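Hemoglobin subunit alpha (Isurus oxyrinchus, PDB 3MKB) binds oxygen reversibly at its haem iron as part of a four-chain haemoglobin and so probably serves oxygen transport in the shark's blood. Local coordinates at residues V66-L80 against D125-S137. Numbering follows the deposited sequence.
Sequences VVSAAEHDDDLHAHL and DKLLSAISSELSS. With HEM (protoporphyrin IX containing Fe), chain E.
Apolar packing begins where V66, A69 and A70, at the end of helix 53-70, meet L127 and I131 of helix 118-135; the axes of segments 66-70 and 125-135 come within 10.6 Å of each other. A69 CB lies 3.6 Å from I131 CD1. With I131 CG1 anti to its carbonyl carbon, the long branch runs to A69 and V66, while CG2 faces the haem vinyl carbon CBB at 3.9 Å. The two methyls of L127 divide their work: CD2 touches both V66 CG1 and A70 CB, and CD1 reaches A69 and D73 OD1. That carboxylate oxygen, 3.8 Å from L127 CD1, is buried here without a polar partner. Beyond the turn, L76 CD1 presses on A130 CB at 3.6 Å, and L80 CD1 rests on E134 CB and the I131 backbone.

Polar contact is concentrated at H77 and E134. H77 ND1 donates to E134 OE1 over 2.7 Å, with an N-H...O angle of 155°. The bond meets the syn side of a carboxylate whose plane is turned 70° from the ring. A bend at chi2 (-54°) folds the glutamate so that its carboxylate lies beside H77 CA, and a water joins OE1 to H77 O. Shortening E134 to an alanine would keep the CB contact with L80 but is likely to cost H77 ND1 its carboxylate acceptor, the water one of its two bonds, and L80 CD1 and L76 O the packing of CG.

The corner after helix 53-70 and the short helix 76-79 thus close over helix 118-135 of the globin fold; the packing of V66, A69 and I131 runs toward the haem, and the His-carboxylate pair lies at the solvent-exposed H77. The carboxylate is likely to favour a protonated imidazole, so the strength of this link may vary with pH.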
loop_
_atom_site.group_PDB
_atom_site.type_symbol
_atom_site.label_atom_id
_atom_site.label_comp_id
_atom_site.label_asym_id
_atom_site.label_seq_id
_atom_site.Cartn_x
_atom_site.Cartn_y
_atom_site.Cartn_z
ATOM N N VAL A 66 1.569 -19.914 -10.842
ATOM C CA VAL A 66 0.400 -19.874 -10.001
ATOM C C VAL A 66 -0.282 -21.233 -9.988
ATOM O O VAL A 66 -0.700 -21.692 -8.914
ATOM C CB VAL A 66 -0.620 -18.742 -10.394
ATOM C CG1 VAL A 66 -1.913 -18.900 -9.581
ATOM C CG2 VAL A 66 0.012 -17.409 -10.086
ATOM N N VAL A 67 -0.350 -21.883 -11.134
ATOM C CA VAL A 67 -0.931 -23.204 -11.225
ATOM C C VAL A 67 -0.211 -24.191 -10.329
ATOM O O VAL A 67 -0.822 -24.900 -9.552
ATOM C CB VAL A 67 -1.022 -23.674 -12.669
ATOM C CG1 VAL A 67 -1.337 -25.185 -12.781
ATOM C CG2 VAL A 67 -2.038 -22.855 -13.423
ATOM N N SER A 68 1.102 -24.216 -10.435
ATOM C CA SER A 68 1.920 -25.015 -9.512
ATOM C C SER A 68 1.783 -24.717 -8.035
ATOM O O SER A 68 1.709 -25.663 -7.223
ATOM C CB SER A 68 3.376 -25.038 -9.915
ATOM O OG SER A 68 3.463 -25.850 -11.062
ATOM N N ALA A 69 1.762 -23.428 -7.661
ATOM C CA ALA A 69 1.429 -23.061 -6.307
ATOM C C ALA A 69 0.093 -23.703 -5.856
ATOM O O ALA A 69 -0.021 -24.202 -4.718
ATOM C CB ALA A 69 1.427 -21.536 -6.106
ATOM N N ALA A 70 -0.898 -23.673 -6.752
ATOM C CA ALA A 70 -2.190 -24.289 -6.508
ATOM C C ALA A 70 -2.031 -25.811 -6.235
ATOM O O ALA A 70 -2.716 -26.370 -5.376
ATOM C CB ALA A 70 -3.081 -24.061 -7.681
ATOM N N GLU A 71 -1.098 -26.451 -6.923
ATOM C CA GLU A 71 -0.823 -27.890 -6.684
ATOM C C GLU A 71 0.150 -28.122 -5.481
ATOM O O GLU A 71 0.687 -29.233 -5.295
ATOM C CB GLU A 71 -0.272 -28.529 -7.955
ATOM C CG GLU A 71 -1.048 -28.099 -9.187
ATOM C CD GLU A 71 -0.510 -28.658 -10.486
ATOM O OE1 GLU A 71 0.716 -28.557 -10.737
ATOM O OE2 GLU A 71 -1.334 -29.175 -11.288
ATOM N N HIS A 72 0.353 -27.060 -4.697
ATOM C CA HIS A 72 1.254 -27.061 -3.531
ATOM C C HIS A 72 0.664 -26.319 -2.321
ATOM O O HIS A 72 1.416 -25.707 -1.541
ATOM C CB HIS A 72 2.595 -26.410 -3.912
ATOM C CG HIS A 72 3.468 -27.289 -4.754
ATOM N ND1 HIS A 72 4.384 -28.153 -4.199
ATOM C CD2 HIS A 72 3.565 -27.447 -6.094
ATOM C CE1 HIS A 72 5.010 -28.807 -5.162
ATOM N NE2 HIS A 72 4.533 -28.399 -6.319
ATOM N N ASP A 73 -0.652 -26.437 -2.126
ATOM C CA ASP A 73 -1.382 -25.568 -1.169
ATOM C C ASP A 73 -0.892 -25.649 0.283
ATOM O O ASP A 73 -1.053 -24.705 1.045
ATOM C CB ASP A 73 -2.892 -25.867 -1.219
ATOM C CG ASP A 73 -3.687 -24.909 -2.104
ATOM O OD1 ASP A 73 -3.206 -23.802 -2.472
ATOM O OD2 ASP A 73 -4.861 -25.262 -2.398
ATOM N N ASP A 74 -0.304 -26.780 0.668
ATOM C CA ASP A 74 0.118 -27.006 2.059
ATOM C C ASP A 74 1.646 -27.015 2.269
ATOM O O ASP A 74 2.143 -27.402 3.335
ATOM C CB ASP A 74 -0.487 -28.323 2.570
ATOM C CG ASP A 74 -2.016 -28.279 2.621
ATOM O OD1 ASP A 74 -2.591 -27.318 3.205
ATOM O OD2 ASP A 74 -2.628 -29.182 2.042
ATOM N N ASP A 75 2.357 -26.543 1.251
ATOM C CA ASP A 75 3.797 -26.629 1.110
ATOM C C ASP A 75 4.409 -25.304 0.627
ATOM O O ASP A 75 5.603 -25.205 0.403
ATOM C CB ASP A 75 4.120 -27.944 0.360
ATOM C CG ASP A 75 5.598 -28.199 0.218
ATOM O OD1 ASP A 75 6.009 -28.667 -0.867
ATOM O OD2 ASP A 75 6.351 -27.923 1.179
ATOM N N LEU A 76 3.578 -24.284 0.450
ATOM C CA LEU A 76 3.908 -23.090 -0.351
ATOM C C LEU A 76 5.273 -22.469 0.017
ATOM O O LEU A 76 6.004 -21.945 -0.847
ATOM C CB LEU A 76 2.785 -22.062 -0.250
ATOM C CG LEU A 76 1.498 -22.370 -1.026
ATOM C CD1 LEU A 76 0.492 -21.206 -0.888
ATOM C CD2 LEU A 76 1.805 -22.690 -2.503
ATOM N N HIS A 77 5.602 -22.531 1.301
ATOM C CA HIS A 77 6.856 -21.956 1.770
ATOM C C HIS A 77 8.085 -22.590 1.095
ATOM O O HIS A 77 8.987 -21.882 0.596
ATOM C CB HIS A 77 6.974 -22.036 3.301
ATOM C CG HIS A 77 8.187 -21.337 3.843
ATOM N ND1 HIS A 77 8.420 -19.986 3.649
ATOM C CD2 HIS A 77 9.222 -21.793 4.590
ATOM C CE1 HIS A 77 9.554 -19.645 4.238
ATOM N NE2 HIS A 77 10.058 -20.720 4.821
ATOM N N ALA A 78 8.110 -23.917 1.058
ATOM C CA ALA A 78 9.198 -24.627 0.404
ATOM C C ALA A 78 9.075 -24.583 -1.122
ATOM O O ALA A 78 10.077 -24.473 -1.811
ATOM C CB ALA A 78 9.261 -26.093 0.896
ATOM N N HIS A 79 7.845 -24.665 -1.634
ATOM C CA HIS A 79 7.633 -24.766 -3.070
ATOM C C HIS A 79 8.066 -23.505 -3.820
ATOM O O HIS A 79 8.523 -23.587 -4.952
ATOM C CB HIS A 79 6.157 -25.068 -3.393
ATOM C CG HIS A 79 5.831 -24.864 -4.833
ATOM N ND1 HIS A 79 6.314 -25.686 -5.829
ATOM C CD2 HIS A 79 5.153 -23.873 -5.461
ATOM C CE1 HIS A 79 5.917 -25.233 -7.009
ATOM N NE2 HIS A 79 5.212 -24.131 -6.808
ATOM N N LEU A 80 7.869 -22.356 -3.178
ATOM C CA LEU A 80 8.072 -21.057 -3.781
ATOM C C LEU A 80 9.469 -20.464 -3.505
ATOM O O LEU A 80 9.772 -19.356 -3.961
ATOM C CB LEU A 80 6.944 -20.096 -3.332
ATOM C CG LEU A 80 5.583 -20.367 -4.008
ATOM C CD1 LEU A 80 4.465 -19.400 -3.522
ATOM C CD2 LEU A 80 5.715 -20.311 -5.551
ATOM N N ASP A 125 -7.983 -15.046 -4.332
ATOM C CA ASP A 125 -7.258 -13.991 -3.641
ATOM C C ASP A 125 -6.454 -14.501 -2.457
ATOM O O ASP A 125 -5.339 -14.023 -2.225
ATOM C CB ASP A 125 -8.174 -12.876 -3.154
ATOM C CG ASP A 125 -7.413 -11.572 -2.910
ATOM O OD1 ASP A 125 -6.376 -11.335 -3.575
ATOM O OD2 ASP A 125 -7.910 -10.733 -2.151
ATOM N N LYS A 126 -6.975 -15.505 -1.744
ATOM C CA LYS A 126 -6.182 -16.132 -0.686
ATOM C C LYS A 126 -4.955 -16.858 -1.190
ATOM O O LYS A 126 -3.886 -16.720 -0.595
ATOM C CB LYS A 126 -7.015 -17.085 0.186
ATOM C CG LYS A 126 -8.003 -16.321 1.025
ATOM C CD LYS A 126 -8.975 -17.266 1.731
ATOM C CE LYS A 126 -8.260 -17.985 2.878
ATOM N NZ LYS A 126 -9.251 -18.539 3.865
ATOM N N LEU A 127 -5.104 -17.648 -2.237
ATOM C CA LEU A 127 -3.944 -18.210 -2.944
ATOM C C LEU A 127 -2.945 -17.118 -3.391
ATOM O O LEU A 127 -1.744 -17.181 -3.087
ATOM C CB LEU A 127 -4.380 -19.072 -4.134
ATOM C CG LEU A 127 -3.255 -19.657 -5.019
ATOM C CD1 LEU A 127 -2.310 -20.569 -4.221
ATOM C CD2 LEU A 127 -3.775 -20.322 -6.309
ATOM N N LEU A 128 -3.424 -16.114 -4.128
ATOM C CA LEU A 128 -2.495 -15.014 -4.531
ATOM C C LEU A 128 -1.760 -14.286 -3.389
ATOM O O LEU A 128 -0.552 -13.997 -3.523
ATOM C CB LEU A 128 -3.179 -14.014 -5.501
ATOM C CG LEU A 128 -3.760 -14.657 -6.776
ATOM C CD1 LEU A 128 -4.547 -13.752 -7.741
ATOM C CD2 LEU A 128 -2.637 -15.365 -7.552
ATOM N N SER A 129 -2.454 -14.045 -2.266
ATOM C CA SER A 129 -1.857 -13.430 -1.051
ATOM C C SER A 129 -0.739 -14.266 -0.479
ATOM O O SER A 129 0.315 -13.726 -0.144
ATOM C CB SER A 129 -2.880 -13.140 0.061
ATOM O OG SER A 129 -3.765 -12.145 -0.394
ATOM N N ALA A 130 -0.968 -15.578 -0.387
ATOM C CA ALA A 130 0.090 -16.506 0.056
ATOM C C ALA A 130 1.273 -16.533 -0.940
ATOM O O ALA A 130 2.444 -16.622 -0.553
ATOM C CB ALA A 130 -0.508 -17.897 0.221
ATOM N N ILE A 131 0.974 -16.411 -2.232
ATOM C CA ILE A 131 2.026 -16.372 -3.223
ATOM C C ILE A 131 2.827 -15.060 -3.019
ATOM O O ILE A 131 4.035 -15.125 -2.802
ATOM C CB ILE A 131 1.515 -16.571 -4.673
ATOM C CG1 ILE A 131 0.918 -17.986 -4.853
ATOM C CG2 ILE A 131 2.651 -16.375 -5.669
ATOM C CD1 ILE A 131 0.137 -18.155 -6.144
ATOM N N SER A 132 2.144 -13.897 -3.010
ATOM C CA SER A 132 2.801 -12.610 -2.730
ATOM C C SER A 132 3.661 -12.661 -1.500
ATOM O O SER A 132 4.774 -12.167 -1.506
ATOM C CB SER A 132 1.806 -11.453 -2.591
ATOM O OG SER A 132 1.267 -11.259 -3.865
ATOM N N SER A 133 3.158 -13.296 -0.454
ATOM C CA SER A 133 3.933 -13.373 0.779
ATOM C C SER A 133 5.266 -14.113 0.560
ATOM O O SER A 133 6.366 -13.591 0.835
ATOM C CB SER A 133 3.102 -14.062 1.835
ATOM O OG SER A 133 3.857 -14.183 3.020
ATOM N N GLU A 134 5.185 -15.312 0.019
ATOM C CA GLU A 134 6.393 -16.067 -0.263
ATOM C C GLU A 134 7.361 -15.340 -1.219
ATOM O O GLU A 134 8.561 -15.299 -0.953
ATOM C CB GLU A 134 6.041 -17.456 -0.800
ATOM C CG GLU A 134 5.234 -18.387 0.137
ATOM C CD GLU A 134 5.829 -18.606 1.536
ATOM O OE1 GLU A 134 7.084 -18.657 1.683
ATOM O OE2 GLU A 134 5.016 -18.769 2.478
ATOM N N LEU A 135 6.856 -14.784 -2.321
ATOM C CA LEU A 135 7.683 -14.048 -3.269
ATOM C C LEU A 135 8.371 -12.801 -2.663
ATOM O O LEU A 135 9.450 -12.409 -3.129
ATOM C CB LEU A 135 6.860 -13.668 -4.504
ATOM C CG LEU A 135 6.880 -14.546 -5.769
ATOM C CD1 LEU A 135 7.206 -16.001 -5.548
ATOM C CD2 LEU A 135 5.558 -14.433 -6.495
ATOM N N SER A 136 7.753 -12.219 -1.626
ATOM C CA SER A 136 8.297 -11.076 -0.851
ATOM C C SER A 136 9.174 -11.454 0.327
ATOM O O SER A 136 9.561 -10.573 1.105
ATOM C CB SER A 136 7.147 -10.228 -0.281
ATOM O OG SER A 136 6.283 -9.799 -1.334
ATOM N N SER A 137 9.503 -12.736 0.472
ATOM C CA SER A 137 10.095 -13.214 1.736
ATOM C C SER A 137 11.633 -13.322 1.804
ATOM O O SER A 137 12.168 -13.591 2.869
ATOM C CB SER A 137 9.460 -14.544 2.161
ATOM O OG SER A 137 10.003 -15.637 1.425
HETATM C CHA HEM E . 10.843 -13.749 -14.691
HETATM C CHB HEM E . 7.286 -15.819 -12.181
HETATM C CHC HEM E . 5.621 -11.454 -10.721
HETATM C CHD HEM E . 9.402 -9.391 -12.866
HETATM C C1A HEM E . 10.052 -14.722 -14.122
HETATM C C2A HEM E . 10.184 -16.150 -14.266
HETATM C C3A HEM E . 9.214 -16.758 -13.548
HETATM C C4A HEM E . 8.404 -15.689 -12.971
HETATM C CMA HEM E . 8.933 -18.295 -13.352
HETATM C CAA HEM E . 11.388 -16.757 -15.008
HETATM C CBA HEM E . 12.335 -16.909 -13.772
HETATM C CGA HEM E . 13.487 -17.826 -14.047
HETATM O O1A HEM E . 13.843 -17.956 -15.264
HETATM O O2A HEM E . 14.055 -18.418 -13.079
HETATM C C1B HEM E . 6.556 -14.818 -11.562
HETATM C C2B HEM E . 5.458 -15.034 -10.647
HETATM C C3B HEM E . 4.982 -13.836 -10.272
HETATM C C4B HEM E . 5.782 -12.814 -10.898
HETATM C CMB HEM E . 4.869 -16.395 -10.182
HETATM C CAB HEM E . 3.830 -13.532 -9.280
HETATM C CBB HEM E . 2.818 -14.357 -8.956
HETATM C C1C HEM E . 6.479 -10.466 -11.169
HETATM C C2C HEM E . 6.323 -9.023 -10.974
HETATM C C3C HEM E . 7.365 -8.414 -11.594
HETATM C C4C HEM E . 8.205 -9.472 -12.185
HETATM C CMC HEM E . 5.099 -8.422 -10.222
HETATM C CAC HEM E . 7.590 -6.879 -11.643
HETATM C CBC HEM E . 6.527 -6.023 -11.663
HETATM C C1D HEM E . 10.064 -10.385 -13.588
HETATM C C2D HEM E . 11.097 -10.086 -14.543
HETATM C C3D HEM E . 11.533 -11.370 -15.187
HETATM C C4D HEM E . 10.763 -12.379 -14.472
HETATM C CMD HEM E . 11.628 -8.679 -14.940
HETATM C CAD HEM E . 12.641 -11.471 -16.298
HETATM C CBD HEM E . 12.113 -11.612 -17.760
HETATM C CGD HEM E . 11.550 -10.346 -18.448
HETATM O O1D HEM E . 12.186 -9.234 -18.443
HETATM O O2D HEM E . 10.436 -10.409 -19.042
HETATM N NA HEM E . 8.966 -14.496 -13.346
HETATM N NB HEM E . 6.742 -13.421 -11.697
HETATM N NC HEM E . 7.626 -10.655 -11.881
HETATM N ND HEM E . 9.874 -11.771 -13.561
HETATM FE FE HEM E . 8.278 -12.611 -12.616
HETATM O O HOH W 1 9.100 -19.390 -0.180
#